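Local coordinates for microcin B17-processing protein McbD (Escherichia coli str. K-12 substr. MG1655, PDB 6GRH), which is needed to process the inactive precursor of microcin B17 into the active peptide antibiotic and belongs to the YcaO family, at residues K21-R24 against N25-T28; R61-F64 against F65-V69; C268-N271 against F272-G276; E297-T300 against D301-N305; D383-K386 against V387-S390. The protein carries 1 engineered substitution. All coordinates share one frame; numbering follows the deposited sequence. Where two conformers were deposited one is given.

Interaction 1 of 5, residues K21-R24 against N25-T28; sequences KLNR and NMPT
Asn23 and Met26 close a type I beta turn, with Arg24 and Asn25 at its corners. Met26 N donates to Asn23 O at 3.1 Å, nearly straight at 167° but from above the carbonyl plane. The chain folds back far enough to bring the CA atoms of Lys21 and Thr28 to 7.5 Å.

The Lys21 side chain bridges this gap. Its CG sits between the backbone N and the carbonyl carbon (chi1 73°), and the extended chain beyond it runs across to the returning chain. There NZ donates to Met26 O at 2.7 Å and to Thr28 OG1 at 2.8 Å. The ammonium also forms a salt bridge with Glu294 of a McbB chain, so NZ is gripped by a backbone carbonyl, a hydroxyl and a carboxylate.

Asn23 CG lies anti to the backbone N (chi1 -174°), and OD1 accepts from Asn25 N at 2.9 Å, which makes an Asx turn at the start of the beta turn. A water links Asn23 OD1 to Asn25 ND2. Asn23 ND2 binds Glu200 of helix 196-208 and also touches Met26 CG at 3.6 Å.

The loop that holds the turn connects strands 15-18 and 28-33, neighbours in an antiparallel sheet. Arg24 and Asn25 lie side by side and point the same way. Asn25 OD1 sits 4.0 Å above the Arg24 guanidinium plane, over its centre. Arg24 NH1 donates to Leu293 O and Arg295 O of the McbB chain, and its NE to Asn248 of a McbC chain.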
loop_
_atom_site.group_PDB
_atom_site.type_symbol
_atom_site.label_atom_id
_atom_site.label_comp_id
_atom_site.label_asym_id
_atom_site.label_seq_id
_atom_site.Cartn_x
_atom_site.Cartn_y
_atom_site.Cartn_z
ATOM N N LYS E 21 -3.667 22.411 9.368
ATOM C CA LYS E 21 -4.551 23.219 10.182
ATOM C C LYS E 21 -5.712 22.339 10.630
ATOM O O LYS E 21 -6.167 21.472 9.880
ATOM C CB LYS E 21 -5.067 24.412 9.374
ATOM C CG LYS E 21 -6.107 24.021 8.329
ATOM C CD LYS E 21 -6.415 25.168 7.374
ATOM C CE LYS E 21 -7.140 24.661 6.142
ATOM N NZ LYS E 21 -7.315 25.659 5.055
ATOM N N LEU E 22 -6.183 22.544 11.856
ATOM C CA LEU E 22 -7.316 21.789 12.368
ATOM C C LEU E 22 -8.649 22.220 11.747
ATOM O O LEU E 22 -9.498 21.373 11.492
ATOM C CB LEU E 22 -7.411 21.910 13.883
ATOM C CG LEU E 22 -6.280 21.352 14.744
ATOM C CD1 LEU E 22 -6.653 21.426 16.213
ATOM C CD2 LEU E 22 -5.970 19.912 14.375
ATOM N N ASN E 23 -8.797 23.523 11.511
ATOM C CA ASN E 23 -10.054 24.172 11.110
ATOM C C ASN E 23 -10.168 24.271 9.577
ATOM O O ASN E 23 -9.388 24.989 8.918
ATOM C CB ASN E 23 -10.072 25.580 11.725
ATOM C CG ASN E 23 -11.371 26.307 11.508
ATOM O OD1 ASN E 23 -12.217 25.888 10.717
ATOM N ND2 ASN E 23 -11.542 27.411 12.222
ATOM N N ARG E 24 -11.143 23.570 9.006
ATOM C CA ARG E 24 -11.319 23.557 7.560
ATOM C C ARG E 24 -11.699 24.935 7.008
ATOM O O ARG E 24 -11.437 25.221 5.839
ATOM C CB ARG E 24 -12.350 22.505 7.119
ATOM C CG ARG E 24 -13.790 22.862 7.389
ATOM C CD ARG E 24 -14.739 21.751 6.990
ATOM N NE ARG E 24 -16.100 22.254 6.972
ATOM C CZ ARG E 24 -16.667 22.883 5.940
ATOM N NH1 ARG E 24 -16.020 23.055 4.789
ATOM N NH2 ARG E 24 -17.914 23.312 6.047
ATOM N N ASN E 25 -12.284 25.761 7.865
ATOM C CA ASN E 25 -12.617 27.132 7.525
ATOM C C ASN E 25 -11.548 28.191 7.711
ATOM O O ASN E 25 -11.815 29.346 7.450
ATOM C CB ASN E 25 -13.915 27.527 8.248
ATOM C CG ASN E 25 -15.094 26.746 7.737
ATOM O OD1 ASN E 25 -15.253 26.626 6.525
ATOM N ND2 ASN E 25 -15.891 26.171 8.634
ATOM N N MET E 26 -10.342 27.843 8.153
ATOM C CA MET E 26 -9.274 28.829 8.160
ATOM C C MET E 26 -8.556 28.753 6.818
ATOM O O MET E 26 -8.602 27.714 6.151
ATOM C CB MET E 26 -8.325 28.647 9.337
ATOM C CG MET E 26 -8.880 29.208 10.664
ATOM S SD MET E 26 -9.004 31.017 10.709
ATOM C CE MET E 26 -9.425 31.386 12.423
ATOM N N PRO E 27 -7.917 29.858 6.397
ATOM C CA PRO E 27 -7.146 29.824 5.148
ATOM C C PRO E 27 -5.954 28.882 5.267
ATOM O O PRO E 27 -5.488 28.617 6.350
ATOM C CB PRO E 27 -6.688 31.268 4.940
ATOM C CG PRO E 27 -7.048 32.026 6.153
ATOM C CD PRO E 27 -7.948 31.193 7.017
ATOM N N THR E 28 -5.530 28.352 4.136
ATOM C CA THR E 28 -4.339 27.560 4.045
ATOM C C THR E 28 -3.172 28.527 3.967
ATOM O O THR E 28 -3.269 29.554 3.298
ATOM C CB THR E 28 -4.388 26.684 2.779
ATOM O OG1 THR E 28 -5.422 25.710 2.926
ATOM C CG2 THR E 28 -3.062 25.950 2.511
HETATM O O HOH W 1 -14.850 26.572 11.291
HETATM O O HOH W 2 -10.594 27.719 4.165
#

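Interaction 2 of 5, residues R61-F64 against F65-V69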
loop_
_atom_site.group_PDB
_atom_site.type_symbol
_atom_site.label_atom_id
_atom_site.label_comp_id
_atom_site.label_asym_id
_atom_site.label_seq_id
_atom_site.Cartn_x
_atom_site.Cartn_y
_atom_site.Cartn_z
ATOM N N ARG E 61 10.759 37.393 -5.196
ATOM C CA ARG E 61 11.774 37.861 -4.266
ATOM C C ARG E 61 13.164 37.375 -4.605
ATOM O O ARG E 61 14.134 38.142 -4.490
ATOM C CB ARG E 61 11.393 37.504 -2.828
ATOM C CG ARG E 61 10.093 38.205 -2.440
ATOM C CD ARG E 61 10.149 38.895 -1.095
ATOM N NE ARG E 61 10.223 37.885 -0.068
ATOM C CZ ARG E 61 9.240 37.535 0.756
ATOM N NH1 ARG E 61 8.042 38.123 0.736
ATOM N NH2 ARG E 61 9.486 36.597 1.649
ATOM N N ARG E 62 13.275 36.134 -5.058
ATOM C CA ARG E 62 14.564 35.638 -5.502
ATOM C C ARG E 62 15.098 36.448 -6.685
ATOM O O ARG E 62 16.294 36.774 -6.744
ATOM C CB ARG E 62 14.518 34.155 -5.855
ATOM C CG ARG E 62 15.893 33.613 -6.220
ATOM C CD ARG E 62 15.836 32.120 -6.510
ATOM N NE ARG E 62 15.018 31.782 -7.687
ATOM C CZ ARG E 62 14.992 30.577 -8.264
ATOM N NH1 ARG E 62 15.717 29.543 -7.808
ATOM N NH2 ARG E 62 14.266 30.399 -9.326
ATOM N N HIS E 63 14.219 36.790 -7.614
ATOM C CA HIS E 63 14.645 37.564 -8.765
ATOM C C HIS E 63 15.230 38.954 -8.386
ATOM O O HIS E 63 16.355 39.308 -8.774
ATOM C CB HIS E 63 13.488 37.762 -9.735
ATOM C CG HIS E 63 13.878 38.529 -10.955
ATOM N ND1 HIS E 63 14.588 37.962 -11.992
ATOM C CD2 HIS E 63 13.651 39.818 -11.304
ATOM C CE1 HIS E 63 14.762 38.869 -12.940
ATOM N NE2 HIS E 63 14.203 40.003 -12.549
ATOM N N PHE E 64 14.438 39.717 -7.644
ATOM C CA PHE E 64 14.778 41.107 -7.299
ATOM C C PHE E 64 15.900 41.192 -6.268
ATOM O O PHE E 64 16.761 42.074 -6.380
ATOM C CB PHE E 64 13.528 41.888 -6.883
ATOM C CG PHE E 64 12.594 42.132 -8.024
ATOM C CD1 PHE E 64 12.882 43.125 -8.960
ATOM C CD2 PHE E 64 11.440 41.376 -8.196
ATOM C CE1 PHE E 64 12.027 43.358 -10.029
ATOM C CE2 PHE E 64 10.591 41.606 -9.268
ATOM C CZ PHE E 64 10.894 42.589 -10.190
ATOM N N PHE E 65 15.945 40.251 -5.328
ATOM C CA PHE E 65 17.016 40.214 -4.300
ATOM C C PHE E 65 18.327 39.562 -4.745
ATOM O O PHE E 65 19.413 39.967 -4.302
ATOM C CB PHE E 65 16.527 39.517 -3.013
ATOM C CG PHE E 65 15.693 40.387 -2.120
ATOM C CD1 PHE E 65 14.339 40.600 -2.377
ATOM C CD2 PHE E 65 16.265 40.995 -1.011
ATOM C CE1 PHE E 65 13.582 41.404 -1.552
ATOM C CE2 PHE E 65 15.509 41.827 -0.190
ATOM C CZ PHE E 65 14.179 42.031 -0.460
ATOM N N ASN E 66 18.258 38.545 -5.596
ATOM C CA ASN E 66 19.427 37.658 -5.772
ATOM C C ASN E 66 19.926 37.529 -7.182
ATOM O O ASN E 66 21.018 36.951 -7.358
ATOM C CB ASN E 66 19.117 36.222 -5.358
ATOM C CG ASN E 66 18.707 36.061 -3.917
ATOM O OD1 ASN E 66 17.986 35.109 -3.619
ATOM N ND2 ASN E 66 19.145 36.937 -3.024
ATOM N N GLU E 67 19.154 37.964 -8.178
ATOM C CA GLU E 67 19.367 37.480 -9.554
ATOM C C GLU E 67 19.463 38.508 -10.684
ATOM O O GLU E 67 19.636 38.088 -11.843
ATOM C CB GLU E 67 18.282 36.474 -9.908
ATOM C CG GLU E 67 18.348 35.180 -9.115
ATOM C CD GLU E 67 17.260 34.192 -9.523
ATOM O OE1 GLU E 67 16.259 34.585 -10.184
ATOM O OE2 GLU E 67 17.368 32.998 -9.163
ATOM N N ILE E 68 19.413 39.810 -10.381
ATOM C CA ILE E 68 19.439 40.813 -11.443
ATOM C C ILE E 68 20.874 40.990 -11.952
ATOM O O ILE E 68 21.794 41.162 -11.149
ATOM C CB ILE E 68 18.946 42.209 -10.994
ATOM C CG1 ILE E 68 17.603 42.161 -10.241
ATOM C CG2 ILE E 68 18.867 43.162 -12.198
ATOM C CD1 ILE E 68 16.366 42.173 -11.100
ATOM N N VAL E 69 21.041 40.962 -13.279
ATOM C CA VAL E 69 22.280 41.404 -13.931
ATOM C C VAL E 69 21.908 42.541 -14.872
ATOM O O VAL E 69 20.968 42.419 -15.660
ATOM C CB VAL E 69 23.012 40.264 -14.680
ATOM C CG1 VAL E 69 24.243 40.789 -15.434
ATOM C CG2 VAL E 69 23.433 39.168 -13.686
HETATM O O HOH W 3 13.557 33.676 -9.309
HETATM O O HOH W 4 16.065 35.660 -12.665
HETATM O O HOH W 5 19.460 41.138 -7.666
#
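The Arg62 side chain starts with CG opposite the backbone N (chi1 -176°), then bends at chi3 (64°). Glu67 has its CG beside the backbone N (chi1 -67°) and reaches back along the helix with an extended chain. The two meet in a salt bridge, with Arg62 NE 3.0 Å from Glu67 OE2. The oxygen lies over one face of the guanidinium, so the attraction is between charges and no N-H points at it. The NE hydrogen goes to a water instead, 2.9 Å from Arg62 NE, and this water donates to Glu67 OE1. A second water joins OE1 to ND1 of His63, in the plane of the imidazole ring. Glu67 OE2 also pairs with Arg199 of a McbB chain.

His63 NE2 is hydrogen-bonded to Tyr341 of strand 339-347. Ile68 CD1 reaches the same ring, 3.4 Å from His63 NE2, and also packs on Phe64 CD1. The Phe64 ring receives His63 CD2 over its centre, 3.9 Å above its plane. Asn66 N donates to Arg62 O, and Glu67 N to His63 O at 3.2 Å. One more water joins Phe64 O to Ile68 N where the chain departs. The arrangement belongs to a helix C-terminus: the last turn of helix 47-66, where side chains and waters bridge from one turn to the next beside a McbB chain.

Interaction 3 of 5, residues C268-N271 against F272-G276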
loop_
_atom_site.group_PDB
_atom_site.type_symbol
_atom_site.label_atom_id
_atom_site.label_comp_id
_atom_site.label_asym_id
_atom_site.label_seq_id
_atom_site.Cartn_x
_atom_site.Cartn_y
_atom_site.Cartn_z
ATOM N N CYS E 268 2.103 35.111 11.040
ATOM C CA CYS E 268 3.571 35.014 10.904
ATOM C C CYS E 268 4.283 35.643 12.084
ATOM O O CYS E 268 5.166 35.030 12.680
ATOM C CB CYS E 268 4.067 35.625 9.597
ATOM S SG CYS E 268 3.578 34.594 8.180
ATOM N N LEU E 269 3.879 36.859 12.452
ATOM C CA LEU E 269 4.465 37.489 13.629
ATOM C C LEU E 269 4.107 36.744 14.918
ATOM O O LEU E 269 4.968 36.552 15.765
ATOM C CB LEU E 269 4.085 38.961 13.726
ATOM C CG LEU E 269 4.709 39.753 14.874
ATOM C CD1 LEU E 269 6.211 39.536 15.022
ATOM C CD2 LEU E 269 4.407 41.220 14.626
ATOM N N HIS E 270 2.868 36.277 15.046
ATOM C CA HIS E 270 2.467 35.481 16.228
ATOM C C HIS E 270 3.368 34.246 16.399
ATOM O O HIS E 270 3.819 33.973 17.504
ATOM C CB HIS E 270 0.996 35.038 16.138
ATOM C CG HIS E 270 0.541 34.228 17.306
ATOM N ND1 HIS E 270 0.113 34.799 18.483
ATOM C CD2 HIS E 270 0.479 32.888 17.489
ATOM C CE1 HIS E 270 -0.209 33.845 19.337
ATOM N NE2 HIS E 270 0.012 32.675 18.760
ATOM N N ASN E 271 3.643 33.555 15.295
ATOM C CA ASN E 271 4.435 32.335 15.320
ATOM C C ASN E 271 5.920 32.582 15.572
ATOM O O ASN E 271 6.583 31.766 16.233
ATOM C CB ASN E 271 4.264 31.551 14.023
ATOM C CG ASN E 271 2.939 30.811 13.965
ATOM O OD1 ASN E 271 2.295 30.573 14.991
ATOM N ND2 ASN E 271 2.542 30.431 12.775
ATOM N N PHE E 272 6.412 33.696 15.034
ATOM C CA PHE E 272 7.736 34.219 15.379
ATOM C C PHE E 272 7.832 34.433 16.908
ATOM O O PHE E 272 8.774 33.934 17.564
ATOM C CB PHE E 272 8.009 35.516 14.595
ATOM C CG PHE E 272 9.389 36.060 14.799
ATOM C CD1 PHE E 272 9.674 36.860 15.895
ATOM C CD2 PHE E 272 10.416 35.716 13.925
ATOM C CE1 PHE E 272 10.968 37.338 16.107
ATOM C CE2 PHE E 272 11.707 36.195 14.131
ATOM C CZ PHE E 272 11.982 36.998 15.223
ATOM N N LEU E 273 6.835 35.105 17.487
ATOM C CA LEU E 273 6.863 35.417 18.926
ATOM C C LEU E 273 6.687 34.221 19.876
ATOM O O LEU E 273 7.293 34.202 20.932
ATOM C CB LEU E 273 5.848 36.517 19.276
ATOM C CG LEU E 273 6.072 37.890 18.632
ATOM C CD1 LEU E 273 4.812 38.731 18.775
ATOM C CD2 LEU E 273 7.264 38.607 19.255
ATOM N N ILE E 274 5.875 33.231 19.521
ATOM C CA ILE E 274 5.716 32.030 20.372
ATOM C C ILE E 274 6.818 30.999 20.098
ATOM O O ILE E 274 7.055 30.104 20.909
ATOM C CB ILE E 274 4.316 31.379 20.251
ATOM C CG1 ILE E 274 4.065 30.801 18.851
ATOM C CG2 ILE E 274 3.244 32.391 20.613
ATOM C CD1 ILE E 274 2.929 29.806 18.805
ATOM N N GLY E 275 7.466 31.117 18.943
ATOM C CA GLY E 275 8.700 30.395 18.667
ATOM C C GLY E 275 9.898 30.848 19.502
ATOM O O GLY E 275 10.839 30.095 19.663
ATOM N N GLY E 276 9.868 32.072 20.034
ATOM C CA GLY E 276 10.966 32.604 20.846
ATOM C C GLY E 276 12.207 32.989 20.046
ATOM O O GLY E 276 13.306 33.062 20.607
#
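The last turn of helix 251-275 holds this contact, in which side chains meet one turn apart. Four backbone bonds run from i+4 to i: Phe272 N to Cys268 O, Leu273 N to Leu269 O, Ile274 N to His270 O and Gly275 N to Asn271 O. The Gly275 bond is 2.9 Å long and, at 142°, the most bent of the four.

Ile274 lies against His270. Its CG2 is 4.1 Å from the centroid of the His270 ring and 25° off the normal, a CH-pi contact over the face, offset toward the rim at NE2. His270 has CG trans to the backbone N (chi1 180°), which swings the ring forward along the helix to meet it. The imidazole NE2 is hydrogen-bonded to Glu5 of a McbC chain, and this may polarise the ring. Ile274 CD1 comes 3.9 Å from Asn271 OD1, where the two side chains run alongside each other and point the same way.

On another side Leu269 CD1 touches Leu273 CG at 4.0 Å. The same methyl lies 4.4 Å from Phe272 CB. Leu269 and Phe272 both reach Met291 of helix 285-292, so this side packs against its own chain, while His270, Asn271 and Ile274 meet McbC. Gly276 leaves helical geometry with positive phi, and its N makes weak bonds to Phe272 O and Leu273 O. This is a helix C-terminus ending in glycine.

Interaction 4 of 5, residues E297-T300 against D301-N305; sequences ESFT and DLCEN
Cys303 SG sits over the face of the Phe299 ring, 3.9 Å from its centroid and 20° off the normal. This sulfur-aromatic contact joins residues one turn apart on helix 296-304. The sulfur stands toward the rim, closest to Phe299 CE1 at 3.6 Å. Phe299 puts its ring there with CG opposite the backbone N (chi1 -179°), while Cys303 keeps SG beside its own backbone N. Both side chains also touch Arg212 of strand 210-215, and Phe299 packs on Tyr241 and Leu229 of the neighbouring strands. The helix thus lies against the mixed sheet.

Regular bonds carry the backbone. Cys303 N donates to Phe299 O, and Glu304 N to Thr300 O at 2.9 Å, nearly along the C=O axis. Asp301 N donates to Glu297 O and Leu302 N to Ser298 O. In one of its two conformers the Glu304 side chain lies beside Thr300, pointing the same way, so that contact is doubtful. Thr300 OG1 adds a weak bond to Glu297 O.

At the helix end the Asn305 side chain turns back. Its ND2 donates to a lone pair of Asp301 O at 2.9 Å, in the carbonyl plane, with an N-H...O angle of 165°.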
loop_
_atom_site.group_PDB
_atom_site.type_symbol
_atom_site.label_atom_id
_atom_site.label_comp_id
_atom_site.label_asym_id
_atom_site.label_seq_id
_atom_site.Cartn_x
_atom_site.Cartn_y
_atom_site.Cartn_z
ATOM N N GLU E 297 -0.996 51.451 20.227
ATOM C CA GLU E 297 -0.860 52.853 19.806
ATOM C C GLU E 297 -0.720 53.023 18.290
ATOM O O GLU E 297 -1.037 54.096 17.764
ATOM C CB GLU E 297 0.319 53.577 20.489
ATOM C CG GLU E 297 0.399 53.442 22.011
ATOM C CD GLU E 297 1.228 52.229 22.446
ATOM O OE1 GLU E 297 0.642 51.126 22.657
ATOM O OE2 GLU E 297 2.474 52.378 22.553
ATOM N N SER E 298 -0.217 52.005 17.597
ATOM C CA SER E 298 -0.229 52.022 16.131
ATOM C C SER E 298 -1.680 52.069 15.613
ATOM O O SER E 298 -1.997 52.878 14.730
ATOM C CB SER E 298 0.531 50.811 15.567
ATOM O OG SER E 298 1.913 50.900 15.875
ATOM N N PHE E 299 -2.552 51.236 16.202
ATOM C CA PHE E 299 -3.981 51.159 15.844
ATOM C C PHE E 299 -4.710 52.472 16.125
ATOM O O PHE E 299 -5.380 53.011 15.244
ATOM C CB PHE E 299 -4.648 49.996 16.603
ATOM C CG PHE E 299 -6.109 49.806 16.299
ATOM C CD1 PHE E 299 -6.528 49.411 15.031
ATOM C CD2 PHE E 299 -7.071 49.984 17.293
ATOM C CE1 PHE E 299 -7.879 49.202 14.752
ATOM C CE2 PHE E 299 -8.430 49.796 17.018
ATOM C CZ PHE E 299 -8.830 49.393 15.748
ATOM N N THR E 300 -4.575 52.982 17.345
ATOM C CA THR E 300 -5.236 54.241 17.721
ATOM C C THR E 300 -4.709 55.434 16.932
ATOM O O THR E 300 -5.501 56.233 16.455
ATOM C CB THR E 300 -5.089 54.562 19.214
ATOM O OG1 THR E 300 -3.709 54.500 19.572
ATOM C CG2 THR E 300 -5.881 53.573 20.054
ATOM N N ASP E 301 -3.388 55.553 16.803
ATOM C CA ASP E 301 -2.797 56.626 16.001
ATOM C C ASP E 301 -3.347 56.687 14.559
ATOM O O ASP E 301 -3.624 57.785 14.045
ATOM C CB ASP E 301 -1.280 56.513 15.954
ATOM C CG ASP E 301 -0.662 57.507 14.996
ATOM O OD1 ASP E 301 -0.663 58.727 15.294
ATOM O OD2 ASP E 301 -0.220 57.066 13.920
ATOM N N LEU E 302 -3.508 55.530 13.913
ATOM C CA LEU E 302 -4.115 55.513 12.576
ATOM C C LEU E 302 -5.600 55.913 12.599
ATOM O O LEU E 302 -6.006 56.816 11.863
ATOM C CB LEU E 302 -3.914 54.154 11.874
ATOM C CG LEU E 302 -2.506 53.909 11.328
ATOM C CD1 LEU E 302 -2.365 52.476 10.858
ATOM C CD2 LEU E 302 -2.165 54.858 10.190
ATOM N N CYS E 303 -6.382 55.275 13.468
ATOM C CA CYS E 303 -7.843 55.429 13.470
ATOM C C CYS E 303 -8.299 56.821 13.898
ATOM O O CYS E 303 -9.193 57.389 13.274
ATOM C CB CYS E 303 -8.509 54.398 14.378
ATOM S SG CYS E 303 -8.267 52.708 13.845
ATOM N N GLU E 304 -7.693 57.351 14.957
ATOM C CA GLU E 304 -8.034 58.675 15.463
ATOM C C GLU E 304 -7.625 59.835 14.526
ATOM O O GLU E 304 -8.184 60.929 14.631
ATOM C CB GLU E 304 -7.414 58.876 16.851
ATOM C CG GLU E 304 -7.940 57.938 17.937
ATOM C CD GLU E 304 -7.345 58.256 19.301
ATOM O OE1 GLU E 304 -6.994 59.436 19.534
ATOM O OE2 GLU E 304 -7.232 57.342 20.143
ATOM N N ASN E 305 -6.660 59.603 13.632
ATOM C CA ASN E 305 -6.245 60.603 12.631
ATOM C C ASN E 305 -6.828 60.379 11.230
ATOM O O ASN E 305 -6.431 61.071 10.285
ATOM C CB ASN E 305 -4.718 60.676 12.563
ATOM C CG ASN E 305 -4.127 61.384 13.759
ATOM O OD1 ASN E 305 -4.098 62.627 13.804
ATOM N ND2 ASN E 305 -3.679 60.610 14.747
#

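Interaction 5 of 5, residues D383-K386 against V387-S390; sequences DGIK and VRES
Val387 CG2 touches Ile385 CG2 at 3.7 Å, the two side chains meeting at a slant.

Arg388 comes next. Its N makes a weak bond to Ile385 O. Its CG lies 3.6 Å from Ile385 CB, and the two side chains run alongside each other, pointing the same way. A bend at chi2 (-87°) carries the chain on so that Ile385 CD1 sits over one guanidinium face, 4.1 Å above the plane and toward its rim. Arg388 NH1 donates to Trp178 O of helix 157-180, and the guanidinium makes a cation-pi contact with the Trp178 ring.

Glu389 N donates to Lys386 O at 3.0 Å, from above the carbonyl plane, and weakly to Ile385 O. Its extended side chain reaches back to Lys386. The Lys386 chain bends at chi2 (46°), which lays CD 3.1 Å from Glu389 OE1. Lys386 NZ forms a salt bridge to Glu389 OE1 at 3.3 Å, meeting it nearly head-on along its C-O bond. The other carboxylate oxygen, OE2, accepts from Tyr379 OH and Gly382 N.

Ser390 ends the segment with OG donating to Val387 O at 3.1 Å. Together these form a single helix-like turn in the loop after strand 350-358, packed on the end of helix 157-180.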
loop_
_atom_site.group_PDB
_atom_site.type_symbol
_atom_site.label_atom_id
_atom_site.label_comp_id
_atom_site.label_asym_id
_atom_site.label_seq_id
_atom_site.Cartn_x
_atom_site.Cartn_y
_atom_site.Cartn_z
ATOM N N ASP E 383 1.669 69.276 2.535
ATOM C CA ASP E 383 0.281 68.921 2.237
ATOM C C ASP E 383 -0.386 68.193 3.399
ATOM O O ASP E 383 -1.534 68.467 3.715
ATOM C CB ASP E 383 0.178 67.995 1.012
ATOM C CG ASP E 383 0.248 68.725 -0.321
ATOM O OD1 ASP E 383 0.434 69.952 -0.355
ATOM O OD2 ASP E 383 0.111 68.026 -1.352
ATOM N N GLY E 384 0.321 67.247 4.002
ATOM C CA GLY E 384 -0.250 66.391 5.028
ATOM C C GLY E 384 0.320 66.650 6.403
ATOM O O GLY E 384 0.742 67.778 6.713
ATOM N N ILE E 385 0.329 65.596 7.216
ATOM C CA ILE E 385 0.766 65.651 8.609
ATOM C C ILE E 385 2.300 65.625 8.690
ATOM O O ILE E 385 2.941 64.661 8.229
ATOM C CB ILE E 385 0.187 64.473 9.414
ATOM C CG1 ILE E 385 -1.349 64.521 9.409
ATOM C CG2 ILE E 385 0.696 64.489 10.852
ATOM C CD1 ILE E 385 -1.992 63.152 9.550
ATOM N N LYS E 386 2.873 66.664 9.308
ATOM C CA LYS E 386 4.324 66.887 9.295
ATOM C C LYS E 386 5.166 65.722 9.831
ATOM O O LYS E 386 6.097 65.282 9.159
ATOM C CB LYS E 386 4.699 68.174 10.060
ATOM C CG LYS E 386 6.166 68.595 9.929
ATOM C CD LYS E 386 6.668 68.524 8.486
ATOM C CE LYS E 386 7.821 69.481 8.203
ATOM N NZ LYS E 386 8.322 69.321 6.801
ATOM N N VAL E 387 4.856 65.251 11.036
ATOM C CA VAL E 387 5.550 64.085 11.617
ATOM C C VAL E 387 5.503 62.828 10.745
ATOM O O VAL E 387 6.482 62.073 10.703
ATOM C CB VAL E 387 5.065 63.719 13.052
ATOM C CG1 VAL E 387 5.659 64.679 14.076
ATOM C CG2 VAL E 387 3.541 63.673 13.153
ATOM N N ARG E 388 4.398 62.620 10.026
ATOM C CA ARG E 388 4.272 61.453 9.151
ATOM C C ARG E 388 5.265 61.520 7.981
ATOM O O ARG E 388 5.661 60.473 7.464
ATOM C CB ARG E 388 2.847 61.296 8.598
ATOM C CG ARG E 388 1.724 61.212 9.629
ATOM C CD ARG E 388 1.506 59.809 10.097
ATOM N NE ARG E 388 0.382 59.597 11.012
ATOM C CZ ARG E 388 -0.845 59.198 10.677
ATOM N NH1 ARG E 388 -1.222 59.047 9.408
ATOM N NH2 ARG E 388 -1.729 58.977 11.637
ATOM N N GLU E 389 5.671 62.724 7.561
ATOM C CA GLU E 389 6.608 62.875 6.429
ATOM C C GLU E 389 8.027 62.356 6.709
ATOM O O GLU E 389 8.779 62.102 5.768
ATOM C CB GLU E 389 6.698 64.332 5.965
ATOM C CG GLU E 389 5.407 64.890 5.384
ATOM C CD GLU E 389 5.510 66.364 5.023
ATOM O OE1 GLU E 389 6.104 67.143 5.800
ATOM O OE2 GLU E 389 4.982 66.757 3.966
ATOM N N SER E 390 8.378 62.203 7.987
ATOM C CA SER E 390 9.664 61.656 8.413
ATOM C C SER E 390 9.590 60.266 9.078
ATOM O O SER E 390 10.601 59.785 9.552
ATOM C CB SER E 390 10.302 62.633 9.400
ATOM O OG SER E 390 9.497 62.756 10.573
#

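The five contacts follow one another along the chain. Interaction 1 lies in the loop between strands 15-18 and 28-33. Interactions 2, 3 and 4 sit at the C-terminal ends of helices 47-66, 251-275 and 296-304. Interaction 5 lies in the loop after strand 350-358. Interactions 4 and 5 have centres about 15 Å apart and touch: Asp301 and Arg388 form a long, weak ion pair, and Asn305 packs on Arg388. The centres of interactions 2 and 4 are about 36 Å apart, on opposite sides of the chain's centre. Interactions 1, 2 and 3 lie where McbD meets McbB or McbC chains, while 4 and 5 touch no other protein chain and join parts of McbD itself.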